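Local coordinates for protein malate dehydrogenase (Picrophilus torridus, PDB 4BGV) that probably catalyses the reversible, NAD-dependent oxidation of malate to oxaloacetate, a step of the tricarboxylic acid cycle, at residues D128-Y132 and V308-S312. Residues are numbered along the deposited sequence; the frame is centred on the assembly and turned at random.
Sequences DIMAY and VKKNS
Asp128 lays one carboxylate oxygen against Val308, with OD2 3.5 Å from the methyl CG2. Its other oxygen, OD1, turns back and accepts a hydrogen bond from the backbone N of Ile129, bent to 134° at N-H...O. Ile129 makes the main apolar contact. With CG1 beside the backbone N (chi1 -43°), the second torsion then carries CD1 across to helix 295-321. There CD1 sits 3.6 Å from Asn311 CB and 3.5 Å from Ser312 OG, with Val308 CG1 a little farther off. CD1 and CG1 of Ile129 run across the Asn311 CB. Tyr132 brings up a ring edge: CE2 is 3.6 Å from Ser312 O, which lies near the ring plane. The Tyr132 OH hydrogen-bonds to Asp316, one turn beyond Ser312 on helix 295-321. Strand 272-281 also touches this site, through Phe273 on Tyr132 and Leu272 on Ser312. The two segments cross at -40° and join the NAD-binding domain to the C-terminal domain. Asn311 also touches Arg93, a probable substrate-binding residue. Ser312 OG donates to Val308 O at 2.7 Å; the hydroxyl and Ser312 N reach that oxygen from opposite faces of its carbonyl plane. The hydroxyl of this buried serine thus spends its proton inside its own helix, which is consistent with the Ile129 methyl packing against it.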
loop_
_atom_site.group_PDB
_atom_site.type_symbol
_atom_site.label_atom_id
_atom_site.label_comp_id
_atom_site.label_asym_id
_atom_site.label_seq_id
_atom_site.Cartn_x
_atom_site.Cartn_y
_atom_site.Cartn_z
ATOM N N ASP A 128 19.399 21.094 -13.138
ATOM C CA ASP A 128 19.769 22.316 -12.434
ATOM C C ASP A 128 19.672 23.509 -13.392
ATOM O O ASP A 128 19.015 24.508 -13.077
ATOM C CB ASP A 128 21.133 22.228 -11.747
ATOM C CG ASP A 128 22.173 21.506 -12.576
ATOM O OD1 ASP A 128 21.988 21.391 -13.812
ATOM O OD2 ASP A 128 23.187 21.058 -11.977
ATOM N N ILE A 129 20.258 23.377 -14.579
ATOM C CA ILE A 129 20.177 24.450 -15.578
ATOM C C ILE A 129 18.745 24.657 -16.073
ATOM O O ILE A 129 18.316 25.793 -16.294
ATOM C CB ILE A 129 21.098 24.200 -16.810
ATOM C CG1 ILE A 129 22.467 23.697 -16.363
ATOM C CG2 ILE A 129 21.214 25.469 -17.682
ATOM C CD1 ILE A 129 23.169 24.598 -15.319
ATOM N N MET A 130 18.017 23.569 -16.290
ATOM C CA MET A 130 16.642 23.680 -16.774
ATOM C C MET A 130 15.721 24.303 -15.724
ATOM O O MET A 130 14.795 25.027 -16.079
ATOM C CB MET A 130 16.098 22.331 -17.264
ATOM C CG MET A 130 16.847 21.781 -18.474
ATOM S SD MET A 130 17.037 22.966 -19.820
ATOM C CE MET A 130 18.738 22.681 -20.283
ATOM N N ALA A 131 15.981 24.038 -14.441
ATOM C CA ALA A 131 15.269 24.725 -13.369
ATOM C C ALA A 131 15.581 26.220 -13.382
ATOM O O ALA A 131 14.705 27.061 -13.182
ATOM C CB ALA A 131 15.613 24.112 -11.992
ATOM N N TYR A 132 16.847 26.549 -13.610
ATOM C CA TYR A 132 17.259 27.945 -13.740
ATOM C C TYR A 132 16.512 28.618 -14.890
ATOM O O TYR A 132 15.990 29.722 -14.739
ATOM C CB TYR A 132 18.774 28.020 -13.924
ATOM C CG TYR A 132 19.348 29.417 -13.956
ATOM C CD1 TYR A 132 19.153 30.308 -12.894
ATOM C CD2 TYR A 132 20.087 29.847 -15.042
ATOM C CE1 TYR A 132 19.683 31.590 -12.930
ATOM C CE2 TYR A 132 20.622 31.118 -15.086
ATOM C CZ TYR A 132 20.421 31.983 -14.031
ATOM O OH TYR A 132 20.963 33.240 -14.099
ATOM N N VAL A 308 28.198 24.104 -13.560
ATOM C CA VAL A 308 26.917 24.796 -13.413
ATOM C C VAL A 308 27.029 26.282 -13.759
ATOM O O VAL A 308 26.175 26.826 -14.462
ATOM C CB VAL A 308 26.338 24.597 -11.999
ATOM C CG1 VAL A 308 25.061 25.411 -11.812
ATOM C CG2 VAL A 308 26.059 23.120 -11.773
ATOM N N LYS A 309 28.093 26.932 -13.291
ATOM C CA LYS A 309 28.308 28.338 -13.602
ATOM C C LYS A 309 28.399 28.555 -15.115
ATOM O O LYS A 309 27.851 29.519 -15.652
ATOM C CB LYS A 309 29.602 28.846 -12.962
ATOM C CG LYS A 309 29.547 29.138 -11.467
ATOM C CD LYS A 309 30.866 29.795 -11.070
ATOM C CE LYS A 309 30.923 30.205 -9.615
ATOM N NZ LYS A 309 32.244 30.849 -9.336
ATOM N N LYS A 310 29.107 27.654 -15.787
ATOM C CA LYS A 310 29.336 27.761 -17.224
ATOM C C LYS A 310 28.030 27.586 -18.001
ATOM O O LYS A 310 27.714 28.368 -18.904
ATOM C CB LYS A 310 30.358 26.714 -17.664
ATOM C CG LYS A 310 30.783 26.817 -19.117
ATOM C CD LYS A 310 30.147 25.728 -19.959
ATOM C CE LYS A 310 30.596 24.349 -19.510
ATOM N NZ LYS A 310 29.869 23.284 -20.254
ATOM N N ASN A 311 27.282 26.546 -17.663
ATOM C CA ASN A 311 26.020 26.280 -18.339
ATOM C C ASN A 311 24.932 27.301 -17.999
ATOM O O ASN A 311 24.061 27.586 -18.829
ATOM C CB ASN A 311 25.533 24.860 -18.032
ATOM C CG ASN A 311 26.339 23.800 -18.757
ATOM O OD1 ASN A 311 26.915 24.063 -19.806
ATOM N ND2 ASN A 311 26.364 22.588 -18.206
ATOM N N SER A 312 24.978 27.842 -16.782
ATOM C CA SER A 312 24.007 28.852 -16.377
ATOM C C SER A 312 24.263 30.155 -17.134
ATOM O O SER A 312 23.329 30.895 -17.459
ATOM C CB SER A 312 24.049 29.086 -14.864
ATOM O OG SER A 312 23.748 27.895 -14.145
#